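Local atomic coordinates of uncharacterized protein (Leptotrichia buccalis, PDB entry 3T8K), a protein that is of unknown function but folds as a stack of ankyrin-like helical hairpins, an architecture that commonly serves protein-protein recognition. Residues 68-79 / 100-111. Sequence-based numbering, arbitrary orientation.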
loop_
_atom_site.group_PDB
_atom_site.type_symbol
_atom_site.label_atom_id
_atom_site.label_comp_id
_atom_site.label_asym_id
_atom_site.label_seq_id
_atom_site.Cartn_x
_atom_site.Cartn_y
_atom_site.Cartn_z
ATOM N N ILE A 68 -3.987 20.923 -1.344
ATOM C CA ILE A 68 -3.684 20.209 -0.103
ATOM C C ILE A 68 -4.950 19.653 0.540
ATOM O O ILE A 68 -4.904 18.703 1.326
ATOM C CB ILE A 68 -2.990 21.155 0.907
ATOM C CG1 ILE A 68 -1.599 21.544 0.411
ATOM C CG2 ILE A 68 -2.893 20.514 2.283
ATOM C CD1 ILE A 68 -0.646 20.375 0.317
ATOM N N LYS A 69 -6.085 20.248 0.189
ATOM C CA LYS A 69 -7.357 19.934 0.829
ATOM C C LYS A 69 -8.225 19.013 -0.024
ATOM O O LYS A 69 -9.421 18.871 0.219
ATOM C CB LYS A 69 -8.113 21.230 1.130
ATOM C CG LYS A 69 -7.372 22.179 2.051
ATOM C CD LYS A 69 -8.213 23.411 2.332
ATOM C CE LYS A 69 -7.478 24.393 3.223
ATOM N NZ LYS A 69 -8.299 25.605 3.505
ATOM N N SER A 70 -7.614 18.383 -1.016
ATOM C CA SER A 70 -8.347 17.545 -1.955
ATOM C C SER A 70 -8.746 16.206 -1.348
ATOM O O SER A 70 -8.102 15.712 -0.414
ATOM C CB SER A 70 -7.511 17.309 -3.210
ATOM O OG SER A 70 -6.239 16.784 -2.867
ATOM N N ARG A 71 -9.810 15.618 -1.887
ATOM C CA ARG A 71 -10.274 14.324 -1.416
ATOM C C ARG A 71 -10.619 13.414 -2.573
ATOM O O ARG A 71 -11.020 13.873 -3.641
ATOM C CB ARG A 71 -11.484 14.493 -0.506
ATOM C CG ARG A 71 -11.181 15.305 0.732
ATOM C CD ARG A 71 -12.325 15.248 1.706
ATOM N NE ARG A 71 -12.098 16.111 2.855
ATOM C CZ ARG A 71 -12.600 15.879 4.060
ATOM N NH1 ARG A 71 -13.335 14.794 4.271
ATOM N NH2 ARG A 71 -12.350 16.717 5.055
ATOM N N THR A 72 -10.447 12.116 -2.359
ATOM C CA THR A 72 -10.832 11.130 -3.351
ATOM C C THR A 72 -12.352 11.096 -3.430
ATOM O O THR A 72 -13.027 11.779 -2.665
ATOM C CB THR A 72 -10.278 9.734 -2.996
ATOM O OG1 THR A 72 -10.978 9.199 -1.864
ATOM C CG2 THR A 72 -8.784 9.820 -2.687
ATOM N N LYS A 73 -12.897 10.315 -4.357
ATOM C CA LYS A 73 -14.351 10.228 -4.496
ATOM C C LYS A 73 -14.984 9.587 -3.261
ATOM O O LYS A 73 -16.178 9.762 -3.004
ATOM C CB LYS A 73 -14.750 9.463 -5.766
ATOM C CG LYS A 73 -14.400 7.984 -5.750
ATOM C CD LYS A 73 -14.910 7.281 -7.004
ATOM C CE LYS A 73 -14.854 5.766 -6.856
ATOM N NZ LYS A 73 -15.107 5.051 -8.144
ATOM N N GLU A 74 -14.174 8.859 -2.491
ATOM C CA GLU A 74 -14.650 8.242 -1.256
ATOM C C GLU A 74 -14.374 9.114 -0.039
ATOM O O GLU A 74 -14.641 8.709 1.095
ATOM C CB GLU A 74 -14.019 6.867 -1.040
ATOM C CG GLU A 74 -14.146 5.927 -2.213
ATOM C CD GLU A 74 -12.806 5.646 -2.852
ATOM O OE1 GLU A 74 -12.318 6.508 -3.620
ATOM O OE2 GLU A 74 -12.236 4.568 -2.572
ATOM N N GLY A 75 -13.841 10.308 -0.271
ATOM C CA GLY A 75 -13.650 11.272 0.802
ATOM C C GLY A 75 -12.303 11.223 1.491
ATOM O O GLY A 75 -12.113 11.859 2.522
ATOM N N THR A 76 -11.364 10.474 0.931
ATOM C CA THR A 76 -10.075 10.271 1.586
ATOM C C THR A 76 -9.131 11.459 1.405
ATOM O O THR A 76 -8.891 11.900 0.280
ATOM C CB THR A 76 -9.397 9.014 1.045
ATOM O OG1 THR A 76 -10.334 7.928 1.046
ATOM C CG2 THR A 76 -8.191 8.661 1.890
ATOM N N THR A 77 -8.594 11.964 2.517
ATOM C CA THR A 77 -7.618 13.054 2.482
ATOM C C THR A 77 -6.213 12.564 2.154
ATOM O O THR A 77 -5.958 11.359 2.106
ATOM C CB THR A 77 -7.530 13.771 3.829
ATOM O OG1 THR A 77 -7.022 12.853 4.803
ATOM C CG2 THR A 77 -8.892 14.268 4.265
ATOM N N LEU A 78 -5.300 13.511 1.943
ATOM C CA LEU A 78 -3.914 13.181 1.644
ATOM C C LEU A 78 -3.262 12.419 2.788
ATOM O O LEU A 78 -2.265 11.730 2.590
ATOM C CB LEU A 78 -3.114 14.452 1.352
ATOM C CG LEU A 78 -3.572 15.188 0.087
ATOM C CD1 LEU A 78 -2.652 16.352 -0.165
ATOM C CD2 LEU A 78 -3.586 14.245 -1.100
ATOM N N PHE A 79 -3.820 12.536 3.988
ATOM C CA PHE A 79 -3.197 11.876 5.133
ATOM C C PHE A 79 -3.117 10.354 4.985
ATOM O O PHE A 79 -2.214 9.726 5.537
ATOM C CB PHE A 79 -3.908 12.249 6.436
ATOM C CG PHE A 79 -3.675 13.663 6.867
ATOM C CD1 PHE A 79 -2.426 14.063 7.328
ATOM C CD2 PHE A 79 -4.703 14.591 6.825
ATOM C CE1 PHE A 79 -2.202 15.367 7.741
ATOM C CE2 PHE A 79 -4.491 15.899 7.232
ATOM C CZ PHE A 79 -3.232 16.291 7.693
ATOM N N PHE A 100 0.848 19.688 5.937
ATOM C CA PHE A 100 -0.545 19.471 5.560
ATOM C C PHE A 100 -1.482 20.111 6.581
ATOM O O PHE A 100 -2.492 20.711 6.213
ATOM C CB PHE A 100 -0.876 17.985 5.431
ATOM C CG PHE A 100 -0.235 17.310 4.256
ATOM C CD1 PHE A 100 0.399 18.042 3.269
ATOM C CD2 PHE A 100 -0.282 15.933 4.132
ATOM C CE1 PHE A 100 0.984 17.409 2.176
ATOM C CE2 PHE A 100 0.301 15.296 3.040
ATOM C CZ PHE A 100 0.939 16.034 2.071
ATOM N N LEU A 101 -1.161 19.963 7.868
ATOM C CA LEU A 101 -1.979 20.553 8.918
ATOM C C LEU A 101 -1.957 22.076 8.848
ATOM O O LEU A 101 -2.992 22.726 8.990
ATOM C CB LEU A 101 -1.525 20.079 10.303
ATOM C CG LEU A 101 -1.789 18.603 10.608
ATOM C CD1 LEU A 101 -1.211 18.193 11.971
ATOM C CD2 LEU A 101 -3.279 18.303 10.567
ATOM N N GLU A 102 -0.774 22.643 8.633
ATOM C CA GLU A 102 -0.631 24.090 8.568
ATOM C C GLU A 102 -1.406 24.657 7.388
ATOM O O GLU A 102 -1.901 25.781 7.446
ATOM C CB GLU A 102 0.846 24.486 8.481
ATOM C CG GLU A 102 1.623 24.191 9.754
ATOM C CD GLU A 102 3.120 24.378 9.597
ATOM O OE1 GLU A 102 3.603 24.403 8.443
ATOM O OE2 GLU A 102 3.813 24.496 10.634
ATOM N N LYS A 103 -1.510 23.872 6.323
ATOM C CA LYS A 103 -2.174 24.333 5.112
ATOM C C LYS A 103 -3.629 23.889 5.032
ATOM O O LYS A 103 -4.255 23.987 3.981
ATOM C CB LYS A 103 -1.381 23.928 3.866
ATOM C CG LYS A 103 -0.050 24.663 3.763
ATOM C CD LYS A 103 0.590 24.506 2.392
ATOM C CE LYS A 103 1.850 25.359 2.278
ATOM N NZ LYS A 103 1.562 26.828 2.284
ATOM N N GLY A 104 -4.158 23.396 6.151
ATOM C CA GLY A 104 -5.588 23.188 6.291
ATOM C C GLY A 104 -6.165 21.824 5.947
ATOM O O GLY A 104 -7.383 21.667 5.904
ATOM N N ALA A 105 -5.318 20.830 5.702
ATOM C CA ALA A 105 -5.842 19.497 5.448
ATOM C C ALA A 105 -6.498 18.974 6.729
ATOM O O ALA A 105 -6.119 19.369 7.837
ATOM C CB ALA A 105 -4.748 18.560 4.972
ATOM N N ASP A 106 -7.483 18.097 6.567
ATOM C CA ASP A 106 -8.292 17.617 7.690
ATOM C C ASP A 106 -7.904 16.207 8.135
ATOM O O ASP A 106 -8.170 15.226 7.437
ATOM C CB ASP A 106 -9.772 17.655 7.303
ATOM C CG ASP A 106 -10.675 17.077 8.374
ATOM O OD1 ASP A 106 -10.286 17.087 9.563
ATOM O OD2 ASP A 106 -11.783 16.625 8.021
ATOM N N ILE A 107 -7.287 16.106 9.309
ATOM C CA ILE A 107 -6.821 14.815 9.800
ATOM C C ILE A 107 -7.893 14.093 10.617
ATOM O O ILE A 107 -7.716 12.927 10.979
ATOM C CB ILE A 107 -5.516 14.971 10.635
ATOM C CG1 ILE A 107 -4.766 13.641 10.728
ATOM C CG2 ILE A 107 -5.814 15.565 12.019
ATOM C CD1 ILE A 107 -3.404 13.767 11.378
ATOM N N THR A 108 -9.007 14.770 10.899
ATOM C CA THR A 108 -10.059 14.176 11.745
ATOM C C THR A 108 -11.006 13.270 10.964
ATOM O O THR A 108 -11.666 12.407 11.531
ATOM C CB THR A 108 -10.901 15.252 12.472
ATOM O OG1 THR A 108 -11.699 15.969 11.521
ATOM C CG2 THR A 108 -10.010 16.225 13.211
ATOM N N ALA A 109 -11.084 13.477 9.655
ATOM C CA ALA A 109 -11.948 12.650 8.818
ATOM C C ALA A 109 -11.479 11.204 8.787
ATOM O O ALA A 109 -10.281 10.931 8.714
ATOM C CB ALA A 109 -12.001 13.221 7.400
ATOM N N LEU A 110 -12.432 10.276 8.840
ATOM C CA LEU A 110 -12.131 8.859 8.766
ATOM C C LEU A 110 -11.750 8.445 7.365
ATOM O O LEU A 110 -11.978 9.182 6.405
ATOM C CB LEU A 110 -13.341 8.040 9.210
ATOM C CG LEU A 110 -13.742 8.298 10.658
ATOM C CD1 LEU A 110 -14.808 7.306 11.108
ATOM C CD2 LEU A 110 -12.514 8.220 11.536
ATOM N N TYR A 111 -11.137 7.275 7.252
ATOM C CA TYR A 111 -10.976 6.646 5.951
ATOM C C TYR A 111 -12.249 5.831 5.842
ATOM O O TYR A 111 -12.409 4.829 6.536
ATOM C CB TYR A 111 -9.732 5.748 5.918
ATOM C CG TYR A 111 -9.625 4.899 4.663
ATOM C CD1 TYR A 111 -9.411 5.491 3.422
ATOM C CD2 TYR A 111 -9.724 3.515 4.720
ATOM C CE1 TYR A 111 -9.308 4.730 2.276
ATOM C CE2 TYR A 111 -9.632 2.739 3.561
ATOM C CZ TYR A 111 -9.425 3.356 2.348
ATOM O OH TYR A 111 -9.322 2.614 1.187
HETATM O O HOH W 1 -13.462 10.934 4.861
HETATM O O HOH W 2 -8.427 12.436 7.304
HETATM O O HOH W 3 -9.477 10.620 5.018
#
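With CG turned away from its carbonyl carbon (chi1 -71°), Phe79 sends its ring across to the chain leaving helix 90-102, and Ile107, its CG1 anti to the backbone N (chi1 -160°), comes over one face. Ile107 CG1 lies 3.9 Å from the centroid of the Phe79 ring, almost on the ring normal, a CH-pi contact. Phe100 directs its edge at the Phe79 ring, the planes inclined at 75° in an edge-to-face pair, while Phe79 CE2 meets Ala105 CB at 3.5 Å and Phe79 CZ reaches Leu101 CD2. An alanine in place of Phe79 would probably leave Ile107 and the edge of Phe100 without the ring they pack against, and open a gap beside Ala105. Leu78 CD1 lies over a face of Phe100, and Ile68 CD1 is 3.9 Å from Phe100 CE1; Ile62 of helix 51-63 extends this apolar layer. A Schellman motif with Gly104 as C-prime residue ends helix 90-102 and turns the chain toward Lys69, whose extended side chain runs past Gly104. Nearer solvent, Arg71 NH2 approaches Asp106 OD2 at 3.0 Å, a salt bridge whose hydrogen bond is weak and bent, with Thr77 CG2 against one guanidinium face. Asp106 OD1 closes an Asx turn, accepting from both Thr108 N and Thr108 OG1, which probably steadies the carboxylate for Arg71. Water 2 accepts from Thr77 OG1 at 2.9 Å and donates to Asp106 O and Ala109 O, while water 3 links Thr77 N to Leu110 O. The loop entering helix 79-85 and the loop leaving helix 90-102 are thus joined by an apolar layer near the helices, and farther out by one ion pair and bridging waters in place of direct backbone hydrogen bonds.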